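Local coordinates for protein prophage lambdalm01, antigen B (PDB 4ACV) that is probably a phage tail terminator, a protein expected to end tail growth by capping the finished tube as a ring of subunits, here encoded by a Listeria prophage, at residues A61-T66 with H112-F117; M1-F6 with W54-R59. All coordinates share one frame; numbering follows the deposited sequence.

Contact 1 of 2, residues A61-T66 with H112-F117; sequences AIHHYT and HAKTSF
His112 lies against one face of the Tyr65 ring while the rim of its imidazole meets His63, so three aromatic side chains cluster on one face of an antiparallel strand pair. The tyrosine and His112 form an offset stack, centroids 4.0 Å apart and planes only 16° from parallel. His112 CG lies 3.4 Å from Tyr65 CE2, and the phenol OH of Tyr65 sits above the rim of the imidazole, 3.1 Å from His112 CE1. The two rings leave their strands by different first torsions: CG of His112 is anti to its backbone N (chi1 176°), whereas CG of Tyr65 is anti to its carbonyl carbon. Towards His63 the imidazole turns its edge, and a nearly straight hydrogen bond of 2.8 Å links His63 ND1 with His112 NE2. Either nitrogen could donate, which is why two histidines suit this pairing. Their outer nitrogens are held by carboxylates, His63 NE2 by Glu41 and His112 ND1 by Glu107, an environment that may raise their affinity for protons. The extended Lys114 chain runs beside His63, its CD 3.7 Å from His63 CE1, so its methylenes pack the ring while the ammonium reaches further out. On the other face the small CB of Ala113 packs near His64, and Ile62 CG1 meets the edge of the Phe117 ring at 4.0 Å. There a water joins Ile62 O to Thr115 OG1. Backbone hydrogen bonds pair Ile62 with Thr115 and His64 with Ala113. Strand 37-48 flanks 61-66 on its other side, strands 92-99 and 101-107 adjoin strand 110-122, and helix 71-82 covers the face carrying Ile62, His64, Thr115 and Phe117.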
loop_
_atom_site.group_PDB
_atom_site.type_symbol
_atom_site.label_atom_id
_atom_site.label_comp_id
_atom_site.label_asym_id
_atom_site.label_seq_id
_atom_site.Cartn_x
_atom_site.Cartn_y
_atom_site.Cartn_z
ATOM N N ALA B 61 -1.834 -11.077 16.834
ATOM C CA ALA B 61 -1.915 -12.366 16.162
ATOM C C ALA B 61 -1.302 -13.450 17.029
ATOM O O ALA B 61 -0.320 -13.213 17.740
ATOM C CB ALA B 61 -1.204 -12.307 14.802
ATOM N N ILE B 62 -1.881 -14.639 16.979
ATOM C CA ILE B 62 -1.272 -15.781 17.637
ATOM C C ILE B 62 -0.495 -16.599 16.621
ATOM O O ILE B 62 -1.058 -17.034 15.617
ATOM C CB ILE B 62 -2.311 -16.680 18.306
ATOM C CG1 ILE B 62 -3.111 -15.879 19.330
ATOM C CG2 ILE B 62 -1.625 -17.874 18.959
ATOM C CD1 ILE B 62 -2.261 -15.321 20.457
ATOM N N HIS B 63 0.799 -16.784 16.885
ATOM C CA HIS B 63 1.665 -17.606 16.050
ATOM C C HIS B 63 1.898 -18.960 16.691
ATOM O O HIS B 63 2.538 -19.052 17.728
ATOM C CB HIS B 63 3.008 -16.915 15.820
ATOM C CG HIS B 63 2.904 -15.658 15.021
ATOM N ND1 HIS B 63 2.975 -15.643 13.646
ATOM C CD2 HIS B 63 2.723 -14.369 15.402
ATOM C CE1 HIS B 63 2.854 -14.401 13.216
ATOM N NE2 HIS B 63 2.700 -13.612 14.263
ATOM N N HIS B 64 1.371 -20.005 16.064
ATOM C CA HIS B 64 1.486 -21.371 16.574
ATOM C C HIS B 64 2.356 -22.225 15.639
ATOM O O HIS B 64 1.904 -22.646 14.572
ATOM C CB HIS B 64 0.083 -21.979 16.727
ATOM C CG HIS B 64 0.042 -23.249 17.521
ATOM N ND1 HIS B 64 0.622 -23.371 18.768
ATOM C CD2 HIS B 64 -0.541 -24.445 17.262
ATOM C CE1 HIS B 64 0.410 -24.590 19.234
ATOM N NE2 HIS B 64 -0.296 -25.261 18.341
ATOM N N TYR B 65 3.607 -22.460 16.041
ATOM C CA TYR B 65 4.529 -23.314 15.282
ATOM C C TYR B 65 4.585 -24.715 15.864
ATOM O O TYR B 65 4.814 -24.888 17.055
ATOM C CB TYR B 65 5.949 -22.753 15.299
ATOM C CG TYR B 65 6.129 -21.424 14.627
ATOM C CD1 TYR B 65 5.826 -20.243 15.293
ATOM C CD2 TYR B 65 6.630 -21.342 13.332
ATOM C CE1 TYR B 65 6.007 -19.009 14.680
ATOM C CE2 TYR B 65 6.815 -20.119 12.713
ATOM C CZ TYR B 65 6.502 -18.952 13.393
ATOM O OH TYR B 65 6.684 -17.724 12.791
ATOM N N THR B 66 4.414 -25.714 15.013
ATOM C CA THR B 66 4.433 -27.099 15.449
ATOM C C THR B 66 5.167 -27.942 14.418
ATOM O O THR B 66 5.313 -27.536 13.266
ATOM C CB THR B 66 3.011 -27.638 15.585
ATOM O OG1 THR B 66 2.261 -27.249 14.431
ATOM C CG2 THR B 66 2.349 -27.065 16.818
ATOM N N HIS B 112 3.517 -23.397 10.367
ATOM C CA HIS B 112 3.301 -22.114 10.996
ATOM C C HIS B 112 1.841 -21.709 10.854
ATOM O O HIS B 112 1.359 -21.481 9.747
ATOM C CB HIS B 112 4.221 -21.057 10.376
ATOM C CG HIS B 112 3.996 -19.674 10.911
ATOM N ND1 HIS B 112 4.537 -18.550 10.327
ATOM C CD2 HIS B 112 3.280 -19.238 11.978
ATOM C CE1 HIS B 112 4.163 -17.479 11.008
ATOM N NE2 HIS B 112 3.402 -17.871 12.012
ATOM N N ALA B 113 1.139 -21.642 11.980
ATOM C CA ALA B 113 -0.249 -21.185 11.996
ATOM C C ALA B 113 -0.364 -19.800 12.620
ATOM O O ALA B 113 0.145 -19.538 13.703
ATOM C CB ALA B 113 -1.140 -22.170 12.723
ATOM N N LYS B 114 -1.047 -18.917 11.910
ATOM C CA LYS B 114 -1.179 -17.544 12.319
ATOM C C LYS B 114 -2.654 -17.157 12.359
ATOM O O LYS B 114 -3.356 -17.258 11.357
ATOM C CB LYS B 114 -0.417 -16.647 11.347
ATOM C CG LYS B 114 -0.517 -15.193 11.677
ATOM C CD LYS B 114 0.192 -14.352 10.637
ATOM C CE LYS B 114 -0.045 -12.877 10.915
ATOM N NZ LYS B 114 0.688 -12.025 9.963
ATOM N N THR B 115 -3.111 -16.707 13.524
ATOM C CA THR B 115 -4.502 -16.325 13.721
ATOM C C THR B 115 -4.582 -14.890 14.225
ATOM O O THR B 115 -4.008 -14.556 15.257
ATOM C CB THR B 115 -5.175 -17.244 14.750
ATOM O OG1 THR B 115 -5.105 -18.605 14.300
ATOM C CG2 THR B 115 -6.630 -16.823 14.975
ATOM N N SER B 116 -5.307 -14.046 13.505
ATOM C CA SER B 116 -5.368 -12.630 13.837
ATOM C C SER B 116 -6.675 -12.220 14.484
ATOM O O SER B 116 -7.767 -12.546 14.008
ATOM C CB SER B 116 -5.069 -11.760 12.615
ATOM O OG SER B 116 -3.720 -11.941 12.207
ATOM N N PHE B 117 -6.532 -11.492 15.586
ATOM C CA PHE B 117 -7.660 -11.022 16.379
ATOM C C PHE B 117 -7.738 -9.511 16.474
ATOM O O PHE B 117 -6.733 -8.792 16.370
ATOM C CB PHE B 117 -7.563 -11.570 17.805
ATOM C CG PHE B 117 -7.772 -13.054 17.902
ATOM C CD1 PHE B 117 -9.060 -13.582 17.956
ATOM C CD2 PHE B 117 -6.689 -13.919 17.948
ATOM C CE1 PHE B 117 -9.263 -14.955 18.054
ATOM C CE2 PHE B 117 -6.881 -15.292 18.048
ATOM C CZ PHE B 117 -8.170 -15.810 18.102
HETATM O O HOH W 1 -2.467 -19.477 15.463
#

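Contact 2 of 2, residues M1-F6 with W54-R59; sequences MKSLSF and WKEKYR
The N-terminal segment Met1-Phe6, an irregular lead-in that runs into helix 6-19 at Phe6, is fastened to the start of strand 55-66 by two polar side chains of the strand, Glu56 and Tyr58. They lie two residues apart, and their CB atoms therefore both point toward the lead-in. Ser3 donates from OG to Glu56 OE1 at 2.6 Å, approaching on the syn side and 20° out of the carboxylate plane. Its hydroxyl is placed for this by a first torsion that sets OG anti to the backbone N (chi1 -176°). Serine suits the site because its short side chain carries a donor close to the backbone, while the extended chain of Glu56 spans most of the gap. Tyr58 reaches further along the lead-in: its OH donates to Leu4 O, again at 2.6 Å, with the donor tilted 27° from the carbonyl plane. Leu4 O lies in the plane of the phenol ring at its edge, and Leu4 CB comes to 3.3 Å from Tyr58 OH, so the hydroxyl end meets both backbone and side chain of one residue. Phe6 CA also lies at the ring edge, 4.3 Å from Tyr58 CE2. Between the two strand side chains a water donates to Glu56 OE1 and to Tyr58 OH, with a weak, longer bond from Leu4 N. Ser5 then takes the N-cap position of helix 6-19. Glu56 OE1 has a salt bridge to Arg123, while Gln45 donates to both Glu56 OE2 and Leu4 O. The buried carboxylate is thus met by a cation, a hydroxyl, an amide and a water, surroundings that would be expected to stabilise its negative charge, while Leu4 O receives both a phenol and an amide.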
loop_
_atom_site.group_PDB
_atom_site.type_symbol
_atom_site.label_atom_id
_atom_site.label_comp_id
_atom_site.label_asym_id
_atom_site.label_seq_id
_atom_site.Cartn_x
_atom_site.Cartn_y
_atom_site.Cartn_z
ATOM N N MET B 1 -9.732 5.599 33.791
ATOM C CA MET B 1 -10.053 6.130 32.472
ATOM C C MET B 1 -8.811 6.520 31.648
ATOM O O MET B 1 -8.908 7.307 30.705
ATOM C CB MET B 1 -11.045 7.300 32.580
ATOM C CG MET B 1 -10.642 8.387 33.572
ATOM S SD MET B 1 -11.930 9.635 33.825
ATOM C CE MET B 1 -13.081 8.771 34.900
ATOM N N LYS B 2 -7.651 5.970 32.007
ATOM C CA LYS B 2 -6.465 6.044 31.148
ATOM C C LYS B 2 -6.496 4.922 30.105
ATOM O O LYS B 2 -6.911 3.807 30.403
ATOM C CB LYS B 2 -5.182 5.922 31.976
ATOM N N SER B 3 -6.064 5.209 28.883
ATOM C CA SER B 3 -6.006 4.168 27.860
ATOM C C SER B 3 -5.014 3.056 28.209
ATOM O O SER B 3 -3.854 3.312 28.506
ATOM C CB SER B 3 -5.671 4.749 26.489
ATOM O OG SER B 3 -5.703 3.730 25.501
ATOM N N LEU B 4 -5.480 1.816 28.143
ATOM C CA LEU B 4 -4.659 0.667 28.499
ATOM C C LEU B 4 -3.532 0.420 27.493
ATOM O O LEU B 4 -3.759 0.407 26.281
ATOM C CB LEU B 4 -5.545 -0.576 28.614
ATOM C CG LEU B 4 -5.097 -1.717 29.520
ATOM C CD1 LEU B 4 -4.713 -1.211 30.916
ATOM C CD2 LEU B 4 -6.205 -2.757 29.603
ATOM N N SER B 5 -2.321 0.232 28.009
ATOM C CA SER B 5 -1.149 -0.106 27.199
ATOM C C SER B 5 -1.286 -1.494 26.563
ATOM O O SER B 5 -1.871 -2.398 27.158
ATOM C CB SER B 5 0.122 -0.064 28.064
ATOM O OG SER B 5 1.223 -0.679 27.402
ATOM N N PHE B 6 -0.728 -1.665 25.369
ATOM C CA PHE B 6 -0.815 -2.945 24.679
ATOM C C PHE B 6 -0.277 -4.100 25.538
ATOM O O PHE B 6 -0.853 -5.189 25.545
ATOM C CB PHE B 6 -0.115 -2.898 23.312
ATOM C CG PHE B 6 1.392 -2.857 23.388
ATOM C CD1 PHE B 6 2.069 -1.638 23.477
ATOM C CD2 PHE B 6 2.132 -4.029 23.342
ATOM C CE1 PHE B 6 3.460 -1.596 23.534
ATOM C CE2 PHE B 6 3.512 -3.999 23.399
ATOM C CZ PHE B 6 4.181 -2.781 23.492
ATOM N N TRP B 54 -15.491 5.361 26.219
ATOM C CA TRP B 54 -14.263 5.354 25.429
ATOM C C TRP B 54 -13.988 3.927 25.043
ATOM O O TRP B 54 -13.812 3.077 25.911
ATOM C CB TRP B 54 -13.074 5.954 26.193
ATOM C CG TRP B 54 -13.236 7.419 26.494
ATOM C CD1 TRP B 54 -12.754 8.470 25.758
ATOM C CD2 TRP B 54 -13.934 7.998 27.609
ATOM N NE1 TRP B 54 -13.104 9.659 26.349
ATOM C CE2 TRP B 54 -13.827 9.401 27.485
ATOM C CE3 TRP B 54 -14.635 7.466 28.702
ATOM C CZ2 TRP B 54 -14.399 10.282 28.410
ATOM C CZ3 TRP B 54 -15.201 8.341 29.622
ATOM C CH2 TRP B 54 -15.080 9.737 29.468
ATOM N N LYS B 55 -13.984 3.680 23.734
ATOM C CA LYS B 55 -13.759 2.355 23.165
ATOM C C LYS B 55 -12.470 2.351 22.344
ATOM O O LYS B 55 -12.117 3.340 21.694
ATOM C CB LYS B 55 -14.943 1.945 22.282
ATOM C CG LYS B 55 -15.558 0.593 22.613
ATOM N N GLU B 56 -11.778 1.219 22.364
ATOM C CA GLU B 56 -10.504 1.093 21.687
ATOM C C GLU B 56 -10.367 -0.316 21.113
ATOM O O GLU B 56 -10.817 -1.294 21.723
ATOM C CB GLU B 56 -9.382 1.381 22.674
ATOM C CG GLU B 56 -8.163 1.991 22.069
ATOM C CD GLU B 56 -7.388 2.841 23.059
ATOM O OE1 GLU B 56 -7.892 3.096 24.179
ATOM O OE2 GLU B 56 -6.266 3.255 22.709
ATOM N N LYS B 57 -9.763 -0.412 19.933
ATOM C CA LYS B 57 -9.517 -1.701 19.294
ATOM C C LYS B 57 -8.046 -2.040 19.350
ATOM O O LYS B 57 -7.204 -1.230 18.981
ATOM C CB LYS B 57 -9.962 -1.694 17.832
ATOM C CG LYS B 57 -11.458 -1.624 17.628
ATOM C CD LYS B 57 -11.821 -1.669 16.150
ATOM C CE LYS B 57 -13.334 -1.673 15.948
ATOM N NZ LYS B 57 -13.705 -2.091 14.562
ATOM N N TYR B 58 -7.743 -3.248 19.802
ATOM C CA TYR B 58 -6.382 -3.758 19.754
ATOM C C TYR B 58 -6.323 -4.952 18.811
ATOM O O TYR B 58 -7.188 -5.843 18.840
ATOM C CB TYR B 58 -5.909 -4.212 21.139
ATOM C CG TYR B 58 -5.972 -3.183 22.257
ATOM C CD1 TYR B 58 -7.189 -2.700 22.730
ATOM C CD2 TYR B 58 -4.814 -2.743 22.883
ATOM C CE1 TYR B 58 -7.245 -1.778 23.776
ATOM C CE2 TYR B 58 -4.861 -1.835 23.933
ATOM C CZ TYR B 58 -6.077 -1.357 24.373
ATOM O OH TYR B 58 -6.107 -0.451 25.409
ATOM N N ARG B 59 -5.286 -4.982 17.986
ATOM C CA ARG B 59 -5.066 -6.101 17.087
ATOM C C ARG B 59 -3.773 -6.846 17.414
ATOM O O ARG B 59 -2.728 -6.250 17.665
ATOM C CB ARG B 59 -5.085 -5.643 15.634
ATOM C CG ARG B 59 -6.441 -5.111 15.209
ATOM C CD ARG B 59 -6.484 -4.580 13.768
ATOM N NE ARG B 59 -7.543 -3.577 13.679
ATOM C CZ ARG B 59 -7.345 -2.259 13.699
ATOM N NH1 ARG B 59 -6.113 -1.759 13.747
ATOM N NH2 ARG B 59 -8.384 -1.435 13.645
HETATM O O HOH W 2 -8.433 1.278 26.619
#

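Overall arrangement
Contacts 1 and 2 share strand 55-66: 54-59 takes in its start and 61-66 its end. Their centres lie about 23 Å apart, on opposite sides of the chain's centre. In sequence, the strand segment of contact 2 comes just before that of contact 1, and both segments of contact 2 precede both segments of contact 1. Strand 110-122 connects them as well, because it pairs with 55-66 at both ends, and the two contacts touch where Phe117 O lies 3.6 Å from Arg59 CB. Contact 1 is a pairing within the sheet, whereas contact 2 brings the lead-in of helix 6-19 onto it. Both come near other protein chains of the six-chain assembly, in keeping with a ring-forming tail terminator.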